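Local atomic coordinates of beta-lactamase (Escherichia coli, PDB entry 6PQ9), a protein that probably hydrolyses beta-lactam antibiotics to substituted beta-amino acids, as other class A beta-lactamases do, and so underlies resistance to these drugs. Residues A[51-56]-A[191-196]; A[72-77]-A[142-147]; A[149-154]-A[158-163]; A[254-259]-A[264-269]. The protein carries 1 engineered substitution. All blocks are in the same frame, centred on the assembly; numbering follows the deposited sequence.

Contact 1. Residues A[51-56]-A[191-196]; sequences EDNFKL and LLKKFY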
# COMPACT_ATOMS: atom_id res chain seq x y z
N GLU A 51 -4.99 -18.39 5.17
CA GLU A 51 -5.73 -19.64 5.06
C GLU A 51 -6.26 -20.15 6.40
O GLU A 51 -7.03 -21.12 6.40
CB GLU A 51 -4.89 -20.73 4.38
CG GLU A 51 -3.46 -20.88 4.85
CD GLU A 51 -2.57 -19.79 4.29
OE1 GLU A 51 -2.56 -19.64 3.05
OE2 GLU A 51 -1.87 -19.08 5.04
N ASP A 52 -5.89 -19.54 7.51
CA ASP A 52 -6.62 -19.73 8.76
C ASP A 52 -7.20 -18.38 9.18
O ASP A 52 -7.25 -17.42 8.40
CB ASP A 52 -5.73 -20.36 9.83
CG ASP A 52 -4.57 -19.50 10.24
OD1 ASP A 52 -4.71 -18.26 10.33
OD2 ASP A 52 -3.49 -20.07 10.50
N ASN A 53 -7.63 -18.29 10.43
CA ASN A 53 -8.37 -17.12 10.88
C ASN A 53 -7.65 -16.39 12.02
O ASN A 53 -8.27 -15.85 12.93
CB ASN A 53 -9.79 -17.50 11.27
CG ASN A 53 -10.71 -17.52 10.05
OD1 ASN A 53 -11.17 -18.58 9.61
ND2 ASN A 53 -10.97 -16.34 9.48
N PHE A 54 -6.32 -16.34 11.94
CA PHE A 54 -5.55 -15.51 12.85
C PHE A 54 -5.84 -14.02 12.61
O PHE A 54 -5.91 -13.55 11.47
CB PHE A 54 -4.07 -15.79 12.68
CG PHE A 54 -3.22 -15.01 13.60
CD1 PHE A 54 -2.98 -15.46 14.88
CD2 PHE A 54 -2.70 -13.78 13.21
CE1 PHE A 54 -2.22 -14.72 15.75
CE2 PHE A 54 -1.94 -13.03 14.08
CZ PHE A 54 -1.69 -13.50 15.35
N LYS A 55 -5.99 -13.28 13.71
CA LYS A 55 -6.33 -11.86 13.64
C LYS A 55 -5.66 -11.11 14.79
O LYS A 55 -5.59 -11.62 15.91
CB LYS A 55 -7.85 -11.66 13.67
CG LYS A 55 -8.30 -10.20 13.64
CD LYS A 55 -9.79 -10.05 13.36
CE LYS A 55 -10.63 -10.94 14.26
NZ LYS A 55 -10.71 -10.41 15.66
N LEU A 56 -5.14 -9.92 14.49
CA LEU A 56 -4.53 -9.07 15.50
C LEU A 56 -4.72 -7.61 15.11
O LEU A 56 -4.49 -7.24 13.95
CB LEU A 56 -3.04 -9.38 15.69
CG LEU A 56 -2.27 -8.51 16.69
CD1 LEU A 56 -1.39 -9.33 17.58
CD2 LEU A 56 -1.42 -7.49 15.96
N LEU A 191 -8.83 -6.25 2.67
CA LEU A 191 -8.67 -6.11 1.23
C LEU A 191 -7.50 -6.95 0.72
O LEU A 191 -7.63 -7.64 -0.29
CB LEU A 191 -8.49 -4.64 0.88
CG LEU A 191 -8.38 -4.35 -0.61
CD1 LEU A 191 -9.64 -4.82 -1.34
CD2 LEU A 191 -8.12 -2.85 -0.80
N LEU A 192 -6.37 -6.93 1.43
CA LEU A 192 -5.24 -7.76 1.02
C LEU A 192 -5.62 -9.23 0.94
O LEU A 192 -5.22 -9.94 -0.00
CB LEU A 192 -4.05 -7.56 1.97
CG LEU A 192 -3.25 -6.26 1.81
CD1 LEU A 192 -2.38 -6.01 3.03
CD2 LEU A 192 -2.41 -6.23 0.51
N LYS A 193 -6.40 -9.72 1.90
CA LYS A 193 -6.74 -11.14 1.92
C LYS A 193 -7.74 -11.50 0.82
O LYS A 193 -7.61 -12.54 0.16
CB LYS A 193 -7.27 -11.52 3.30
CG LYS A 193 -7.87 -12.91 3.40
CD LYS A 193 -8.24 -13.23 4.83
CE LYS A 193 -8.71 -14.66 4.99
NZ LYS A 193 -8.54 -15.05 6.40
N LYS A 194 -8.75 -10.65 0.59
CA LYS A 194 -9.64 -10.82 -0.56
C LYS A 194 -8.85 -10.88 -1.86
O LYS A 194 -9.11 -11.72 -2.73
CB LYS A 194 -10.66 -9.68 -0.61
CG LYS A 194 -11.82 -9.78 0.33
CD LYS A 194 -12.83 -8.68 0.05
CE LYS A 194 -14.26 -9.20 0.16
NZ LYS A 194 -14.75 -9.13 1.56
N PHE A 195 -7.89 -9.96 -2.02
CA PHE A 195 -7.02 -9.97 -3.19
C PHE A 195 -6.22 -11.26 -3.26
O PHE A 195 -6.22 -11.95 -4.28
CB PHE A 195 -6.07 -8.76 -3.16
CG PHE A 195 -4.81 -8.95 -3.97
CD1 PHE A 195 -4.87 -9.07 -5.36
CD2 PHE A 195 -3.56 -9.03 -3.35
CE1 PHE A 195 -3.71 -9.25 -6.12
CE2 PHE A 195 -2.40 -9.21 -4.10
CZ PHE A 195 -2.48 -9.33 -5.49
N TYR A 196 -5.54 -11.61 -2.16
CA TYR A 196 -4.58 -12.70 -2.23
C TYR A 196 -5.26 -14.04 -2.47
O TYR A 196 -4.73 -14.88 -3.21
CB TYR A 196 -3.74 -12.76 -0.96
CG TYR A 196 -2.55 -13.64 -1.18
CD1 TYR A 196 -1.48 -13.20 -1.95
CD2 TYR A 196 -2.50 -14.95 -0.67
CE1 TYR A 196 -0.37 -14.00 -2.18
CE2 TYR A 196 -1.38 -15.76 -0.90
CZ TYR A 196 -0.32 -15.27 -1.66
OH TYR A 196 0.80 -16.04 -1.91
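K193, near the end of helix 185-196, reaches across to the backbone of D52 and brings about half of the surface that this small interface buries. With CG anti to the backbone N (chi1 171°) and the chain extended beyond it, the lysine acts as a straight arm from the helix to the loop that leads into strand 55-58. Its NZ lies 3.4 Å from D52 O, a weak hydrogen bond; the stronger hold on the same ammonium is G49 O, a little earlier in the chain. The lysine thus draws on the end of strand 42-49 and on the loop that follows it.

D52 turns its carboxylate to another task. D52 OD1 stays 6.4 Å from K193 NZ, too far for a salt bridge, and accepts instead from F54 N at 3.0 Å. This is an Asx turn: the N-H arrives from above the carboxylate plane, 37° out of it, and the bond is nearly straight at 164°. The turn shapes the loop around the carbonyl that K193 touches, and a bound aspartic acid lies about 5 Å from the side chain of D52. N53 crosses the lysine at about a right angle, its ND2 4.1 Å from K193 NZ. Just before them, E51 OE2 accepts a hydrogen bond from the backbone N of H264, tying the loop to the start of strand 264-274.

Here is a worked example of a lysine that binds main-chain carbonyls at the protein surface. The helix is joined to the loop through these carbonyls, while the opposite charges of D52 and K193 can exert at most a longer-range, solvent-weakened attraction.

Contact 2. Residues A[72-77]-A[142-147]; sequences FHLALA and RFVGGT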
# COMPACT_ATOMS: atom_id res chain seq x y z
N PHE A 72 -2.12 0.41 -4.43
CA PHE A 72 -2.63 -0.96 -4.47
C PHE A 72 -4.12 -0.96 -4.77
O PHE A 72 -4.59 -1.67 -5.67
CB PHE A 72 -2.34 -1.64 -3.12
CG PHE A 72 -3.04 -2.96 -2.94
CD1 PHE A 72 -2.66 -4.07 -3.69
CD2 PHE A 72 -4.07 -3.10 -2.02
CE1 PHE A 72 -3.30 -5.31 -3.52
CE2 PHE A 72 -4.71 -4.33 -1.83
CZ PHE A 72 -4.33 -5.43 -2.58
N HIS A 73 -4.89 -0.17 -4.01
CA HIS A 73 -6.33 -0.05 -4.23
C HIS A 73 -6.62 0.37 -5.66
O HIS A 73 -7.50 -0.18 -6.32
CB HIS A 73 -6.93 0.97 -3.27
CG HIS A 73 -6.61 0.73 -1.83
ND1 HIS A 73 -5.32 0.67 -1.35
CD2 HIS A 73 -7.42 0.58 -0.75
CE1 HIS A 73 -5.34 0.47 -0.04
NE2 HIS A 73 -6.60 0.41 0.35
N LEU A 74 -5.89 1.38 -6.14
CA LEU A 74 -6.06 1.84 -7.51
C LEU A 74 -5.74 0.72 -8.51
O LEU A 74 -6.45 0.56 -9.51
CB LEU A 74 -5.18 3.06 -7.76
CG LEU A 74 -5.11 3.61 -9.18
CD1 LEU A 74 -6.48 4.08 -9.67
CD2 LEU A 74 -4.10 4.75 -9.21
N ALA A 75 -4.70 -0.07 -8.23
CA ALA A 75 -4.34 -1.15 -9.15
C ALA A 75 -5.47 -2.19 -9.25
O ALA A 75 -5.79 -2.65 -10.35
CB ALA A 75 -3.03 -1.81 -8.72
N LEU A 76 -6.07 -2.55 -8.11
CA LEU A 76 -7.28 -3.38 -8.13
C LEU A 76 -8.35 -2.79 -9.04
O LEU A 76 -8.93 -3.49 -9.88
CB LEU A 76 -7.85 -3.52 -6.71
CG LEU A 76 -7.00 -4.24 -5.67
CD1 LEU A 76 -7.71 -4.24 -4.33
CD2 LEU A 76 -6.63 -5.65 -6.11
N ALA A 77 -8.62 -1.49 -8.91
CA ALA A 77 -9.69 -0.89 -9.69
C ALA A 77 -9.38 -0.94 -11.18
O ALA A 77 -10.28 -1.20 -11.99
CB ALA A 77 -9.94 0.54 -9.23
N ARG A 142 -7.45 8.77 -13.74
CA ARG A 142 -8.20 9.25 -14.89
C ARG A 142 -8.78 8.09 -15.68
O ARG A 142 -9.94 8.16 -16.12
CB ARG A 142 -7.29 10.10 -15.79
CG ARG A 142 -7.15 11.54 -15.32
CD ARG A 142 -5.84 12.17 -15.77
NE ARG A 142 -5.95 12.79 -17.09
CZ ARG A 142 -6.09 14.11 -17.30
NH1 ARG A 142 -6.17 14.59 -18.55
NH2 ARG A 142 -6.15 14.95 -16.27
N PHE A 143 -8.01 7.01 -15.83
CA PHE A 143 -8.46 5.87 -16.63
C PHE A 143 -9.70 5.21 -16.02
O PHE A 143 -10.60 4.78 -16.74
CB PHE A 143 -7.33 4.85 -16.80
CG PHE A 143 -7.72 3.65 -17.62
CD1 PHE A 143 -8.08 3.78 -18.96
CD2 PHE A 143 -7.72 2.38 -17.06
CE1 PHE A 143 -8.44 2.67 -19.73
CE2 PHE A 143 -8.08 1.25 -17.83
CZ PHE A 143 -8.44 1.41 -19.17
N VAL A 144 -9.75 5.11 -14.68
CA VAL A 144 -10.87 4.44 -14.02
C VAL A 144 -11.98 5.40 -13.62
O VAL A 144 -12.95 4.96 -12.98
CB VAL A 144 -10.43 3.67 -12.76
CG1 VAL A 144 -9.50 2.54 -13.13
CG2 VAL A 144 -9.80 4.61 -11.73
N GLY A 145 -11.87 6.68 -13.92
CA GLY A 145 -12.96 7.60 -13.70
C GLY A 145 -12.87 8.49 -12.48
O GLY A 145 -13.85 9.18 -12.17
N GLY A 146 -11.75 8.50 -11.78
CA GLY A 146 -11.54 9.40 -10.66
C GLY A 146 -11.50 8.67 -9.33
O GLY A 146 -11.76 7.47 -9.24
N THR A 147 -11.17 9.44 -8.29
CA THR A 147 -10.99 8.88 -6.95
C THR A 147 -12.29 8.26 -6.43
O THR A 147 -12.27 7.18 -5.82
CB THR A 147 -10.50 9.95 -5.97
OG1 THR A 147 -11.15 11.19 -6.24
CG2 THR A 147 -9.01 10.14 -6.07
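A77 and V144 bring the two backbones nearest, CA to CA 7.0 Å, where helix 70-85 passes the end of helix 134-144. That end is a Schellman motif: G145 takes a positive phi of 102°, and its N returns to R142 O at 3.3 Å. G146 follows directly as the N-cap of helix 147-156, making a tight turn of two glycines between consecutive helices in the helical domain of the class A beta-lactamase fold.

One valine carries the whole interface on the side of this turn, dividing its two methyls between two residues of helix 70-85. The chi1 of -65° sets CG1 anti to the carbonyl carbon and tucks CG2 into the crowded position between N and C. CG1 faces A77, lying 4.4 Å from A77 CB and 4.0 Å from A77 O, so that the small alanine is met along its backbone as well. CG2 is left for L74, whose side chain approaches at a slant, and also touches V150 of the next helix.

L74 in turn spreads over C137, L140 and F141 of helix 134-144 and V150 of helix 147-156, so helix 70-85 is packed against both helices. The nearest meeting of side chains is methyl to methyl, with L74 CD1 3.9 Å from V144 CG2.

Contact 3. Residues A[149-154]-A[158-163]; sequences KVHNFI and GVKNIS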
# COMPACT_ATOMS: atom_id res chain seq x y z
N LYS A 149 -14.64 6.83 -8.04
CA LYS A 149 -14.85 5.52 -8.65
C LYS A 149 -14.08 4.43 -7.92
O LYS A 149 -14.60 3.33 -7.71
CB LYS A 149 -14.44 5.53 -10.13
CG LYS A 149 -15.38 6.28 -11.07
CD LYS A 149 -16.83 6.15 -10.65
CE LYS A 149 -17.77 6.40 -11.82
NZ LYS A 149 -17.98 5.15 -12.63
N VAL A 150 -12.82 4.71 -7.55
CA VAL A 150 -12.05 3.73 -6.81
C VAL A 150 -12.67 3.50 -5.43
O VAL A 150 -12.75 2.37 -4.95
CB VAL A 150 -10.56 4.15 -6.70
CG1 VAL A 150 -9.74 3.03 -6.05
CG2 VAL A 150 -9.98 4.47 -8.07
N HIS A 151 -13.14 4.58 -4.79
CA HIS A 151 -13.78 4.44 -3.48
C HIS A 151 -15.02 3.56 -3.56
O HIS A 151 -15.23 2.70 -2.69
CB HIS A 151 -14.16 5.80 -2.91
CG HIS A 151 -15.20 5.71 -1.83
ND1 HIS A 151 -14.87 5.49 -0.50
CD2 HIS A 151 -16.56 5.75 -1.88
CE1 HIS A 151 -15.98 5.42 0.22
NE2 HIS A 151 -17.02 5.57 -0.60
N ASN A 152 -15.85 3.77 -4.58
CA ASN A 152 -17.04 2.94 -4.76
C ASN A 152 -16.67 1.49 -5.01
O ASN A 152 -17.31 0.58 -4.46
CB ASN A 152 -17.87 3.47 -5.93
CG ASN A 152 -18.45 4.84 -5.65
OD1 ASN A 152 -18.66 5.23 -4.49
ND2 ASN A 152 -18.70 5.60 -6.72
N PHE A 153 -15.66 1.25 -5.84
CA PHE A 153 -15.27 -0.12 -6.17
C PHE A 153 -14.81 -0.88 -4.92
O PHE A 153 -15.17 -2.04 -4.71
CB PHE A 153 -14.18 -0.10 -7.24
CG PHE A 153 -13.36 -1.35 -7.30
CD1 PHE A 153 -13.83 -2.46 -7.98
CD2 PHE A 153 -12.12 -1.41 -6.67
CE1 PHE A 153 -13.09 -3.61 -8.04
CE2 PHE A 153 -11.38 -2.57 -6.72
CZ PHE A 153 -11.86 -3.67 -7.41
N ILE A 154 -14.01 -0.22 -4.08
CA ILE A 154 -13.55 -0.83 -2.84
C ILE A 154 -14.73 -1.08 -1.90
O ILE A 154 -14.80 -2.13 -1.24
CB ILE A 154 -12.47 0.06 -2.19
CG1 ILE A 154 -11.31 0.30 -3.16
CG2 ILE A 154 -12.00 -0.51 -0.83
CD1 ILE A 154 -10.38 -0.92 -3.42
N GLY A 158 -17.28 -4.77 -0.13
CA GLY A 158 -17.60 -5.02 1.25
C GLY A 158 -16.48 -4.74 2.22
O GLY A 158 -16.40 -5.38 3.27
N VAL A 159 -15.58 -3.81 1.88
CA VAL A 159 -14.54 -3.33 2.78
C VAL A 159 -14.84 -1.86 3.05
O VAL A 159 -14.75 -1.02 2.15
CB VAL A 159 -13.14 -3.50 2.18
CG1 VAL A 159 -12.06 -3.25 3.24
CG2 VAL A 159 -12.99 -4.88 1.54
N LYS A 160 -15.23 -1.55 4.28
CA LYS A 160 -15.52 -0.17 4.64
C LYS A 160 -14.33 0.42 5.39
O LYS A 160 -13.36 -0.28 5.72
CB LYS A 160 -16.82 -0.09 5.46
CG LYS A 160 -17.34 1.37 5.81
CD LYS A 160 -17.18 2.49 4.71
CE LYS A 160 -17.86 2.17 3.38
NZ LYS A 160 -17.86 3.36 2.51
N ASN A 161 -14.40 1.73 5.60
CA ASN A 161 -13.44 2.52 6.37
C ASN A 161 -12.18 2.74 5.56
O ASN A 161 -11.07 2.76 6.11
CB ASN A 161 -13.14 1.86 7.71
CG ASN A 161 -14.29 1.96 8.68
OD1 ASN A 161 -15.27 2.68 8.45
ND2 ASN A 161 -14.19 1.23 9.79
N ILE A 162 -12.33 2.90 4.25
CA ILE A 162 -11.27 3.41 3.40
C ILE A 162 -11.82 4.66 2.72
O ILE A 162 -12.85 4.60 2.05
CB ILE A 162 -10.80 2.38 2.36
CG1 ILE A 162 -10.27 1.11 3.06
CG2 ILE A 162 -9.71 3.00 1.46
CD1 ILE A 162 -9.94 -0.05 2.11
N SER A 163 -11.14 5.78 2.91
CA SER A 163 -11.50 7.03 2.25
C SER A 163 -10.46 7.32 1.17
O SER A 163 -9.26 7.39 1.47
CB SER A 163 -11.60 8.16 3.27
OG SER A 163 -11.77 9.42 2.66
O HOH W 1 -13.48 3.01 -0.15
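I154 and I162 form the closest apolar contact, the side chains crossing at about a right angle with I154 CG2 3.6 Å from I162 CD1. The same methyl of I154 also faces V159, at 4.4 Å from V159 CB, so one branch of the isoleucine bridges two residues of the returning chain. A chi1 of -57° carries CG1 to the far side from the carbonyl carbon and leaves CG2 opposite the backbone N, facing the returning chain.

A polar layer lies next to this apolar one. The imidazole of H151 presents an edge to I162 O, with the oxygen near the ring plane; the bond from H151 ND1 is weak, 3.4 Å long and bent to 137°. A water lies 2.8 Å from I162 O and 3.1 Å from H151 O and can bridge the two carbonyls, although the acceptors around it outnumber its protons. K160, bent at chi2 and chi3, curls back until its NZ is 3.6 Å from H151 CE1, approaching the ring obliquely. Its hydrogen bond goes to S155 OG, which anchors the ammonium to the helix.

Further out, helix 185-196 backs the isoleucines and V159 through A187, Q190 and L191, while H73 of helix 70-85 packs on I162. Backbone hydrogen bonds join S163 to W182 and N161 to T184, tying this chain to strand 182-183 and the residue after it.

A Schellman motif at G158, with positive phi, ends helix 147-156, and the chain then runs back along the helix into the short edge strand 162-163, which in class A beta-lactamases precedes the omega loop.

Contact 4. Residues A[254-259]-A[264-269]; sequences IGIITL and HFAIAV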
# COMPACT_ATOMS: atom_id res chain seq x y z
N ILE A 254 2.36 -2.30 3.63
CA ILE A 254 1.27 -3.27 3.70
C ILE A 254 1.56 -4.41 2.73
O ILE A 254 2.15 -4.19 1.66
CB ILE A 254 -0.10 -2.62 3.36
CG1 ILE A 254 -0.20 -2.32 1.87
CG2 ILE A 254 -0.28 -1.32 4.13
CD1 ILE A 254 -1.57 -1.96 1.41
N GLY A 255 1.16 -5.62 3.07
CA GLY A 255 1.33 -6.70 2.11
C GLY A 255 1.04 -8.07 2.68
O GLY A 255 0.44 -8.22 3.75
N ILE A 256 1.48 -9.08 1.91
CA ILE A 256 1.31 -10.50 2.22
C ILE A 256 2.68 -11.13 2.33
O ILE A 256 3.49 -11.03 1.39
CB ILE A 256 0.49 -11.23 1.14
CG1 ILE A 256 -0.84 -10.51 0.89
CG2 ILE A 256 0.34 -12.70 1.49
CD1 ILE A 256 -0.80 -9.62 -0.34
N ILE A 257 2.93 -11.82 3.45
CA ILE A 257 4.21 -12.45 3.75
C ILE A 257 4.03 -13.96 3.74
O ILE A 257 2.98 -14.47 4.15
CB ILE A 257 4.75 -11.94 5.10
CG1 ILE A 257 4.75 -10.41 5.08
CG2 ILE A 257 6.13 -12.53 5.43
CD1 ILE A 257 5.77 -9.81 5.98
N THR A 258 5.05 -14.68 3.25
CA THR A 258 5.02 -16.13 3.20
C THR A 258 5.81 -16.70 4.38
O THR A 258 6.99 -16.37 4.56
CB THR A 258 5.60 -16.65 1.88
OG1 THR A 258 5.04 -15.91 0.78
CG2 THR A 258 5.29 -18.15 1.71
N LEU A 259 5.15 -17.54 5.17
CA LEU A 259 5.79 -18.16 6.32
C LEU A 259 6.65 -19.33 5.87
O LEU A 259 6.50 -19.82 4.74
CB LEU A 259 4.73 -18.62 7.31
CG LEU A 259 3.95 -17.53 8.05
CD1 LEU A 259 2.53 -18.02 8.34
CD2 LEU A 259 4.67 -17.10 9.34
N HIS A 264 0.58 -18.03 4.55
CA HIS A 264 0.70 -16.59 4.35
C HIS A 264 -0.10 -15.84 5.41
O HIS A 264 -1.04 -16.37 6.00
CB HIS A 264 0.23 -16.18 2.94
CG HIS A 264 0.94 -16.90 1.84
ND1 HIS A 264 0.49 -18.10 1.32
CD2 HIS A 264 2.08 -16.61 1.16
CE1 HIS A 264 1.32 -18.51 0.38
NE2 HIS A 264 2.29 -17.63 0.27
N PHE A 265 0.29 -14.57 5.64
CA PHE A 265 -0.53 -13.64 6.40
C PHE A 265 -0.47 -12.25 5.77
O PHE A 265 0.56 -11.85 5.23
CB PHE A 265 -0.11 -13.57 7.88
CG PHE A 265 1.31 -13.11 8.13
CD1 PHE A 265 2.37 -14.01 8.10
CD2 PHE A 265 1.58 -11.78 8.47
CE1 PHE A 265 3.69 -13.60 8.36
CE2 PHE A 265 2.88 -11.36 8.75
CZ PHE A 265 3.94 -12.27 8.69
N ALA A 266 -1.59 -11.53 5.83
CA ALA A 266 -1.65 -10.14 5.40
C ALA A 266 -1.42 -9.23 6.61
O ALA A 266 -1.96 -9.48 7.70
CB ALA A 266 -2.99 -9.82 4.76
N ILE A 267 -0.61 -8.19 6.43
CA ILE A 267 -0.21 -7.31 7.51
C ILE A 267 -0.15 -5.89 6.97
O ILE A 267 0.25 -5.66 5.83
CB ILE A 267 1.14 -7.73 8.13
CG1 ILE A 267 1.55 -6.78 9.25
CG2 ILE A 267 2.22 -7.77 7.05
CD1 ILE A 267 2.78 -7.24 10.03
N ALA A 268 -0.56 -4.93 7.81
CA ALA A 268 -0.50 -3.51 7.49
C ALA A 268 0.00 -2.78 8.72
O ALA A 268 -0.51 -3.02 9.82
CB ALA A 268 -1.88 -2.98 7.07
N VAL A 269 1.02 -1.94 8.55
CA VAL A 269 1.54 -1.09 9.62
C VAL A 269 1.54 0.36 9.13
O VAL A 269 2.14 0.67 8.10
CB VAL A 269 2.94 -1.50 10.08
CG1 VAL A 269 3.38 -0.65 11.30
CG2 VAL A 269 2.98 -3.00 10.43
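F265 and I257 lie side by side and point the same way, the isoleucine set over one face of the phenyl ring. I257 CB stands 4.0 Å from the ring centroid and 24° off its normal, a CH-pi contact. L259 comes to the same ring at right angles, placing its CG in the ring plane at the edge, 3.9 Å from F265 CD1. The chi1 of F265, 61°, swings the ring across to the partner strand to receive both.

T258 and H264 also run alongside each other, on the opposite face of the hairpin. T258 OG1 sits near the plane of the imidazole, at its edge, 3.1 Å from H264 CD2. Farther along that face, A266 and A268 lie beside the isoleucines I256 and I254, and I254 CG2 meets A268 CB at 3.7 Å.

The backbone ladder behind these side chains is antiparallel: G255 N to I267 O and I267 N to G255 O, both 2.9 Å, with a second pair of bonds between I257 and F265.

This hairpin lies inside the five-stranded sheet, with strand 42-49 beside 264-274 and strand 233-239 beside 248-258. Helix 278-297 covers the face of I257 and F265 through C289, W293 and L296; helix 185-196 covers the face of I254, A266 and A268 through T188 and L192.

Contacts 2 and 4 are buried, contact 3 is partly so, and contact 1 lies at the surface. Contacts 2 and 3 are neighbours on the helical side, about 11 Å between centres, and lie on consecutive helices, 134-144 and 147-156. Contacts 1 and 4, with centres about 9 Å apart, meet at the central sheet. Helix 185-196 links the two regions: L191 packs on H73, L76 and I154, while L192 packs on F72 and A266. Chemistry follows place. Contact 2 is purely apolar, contact 4 joins a backbone ladder to apolar and aromatic packing, contact 3 combines isoleucine packing with a weak histidine-carbonyl bond and a water, and contact 1 relies on one charged side chain.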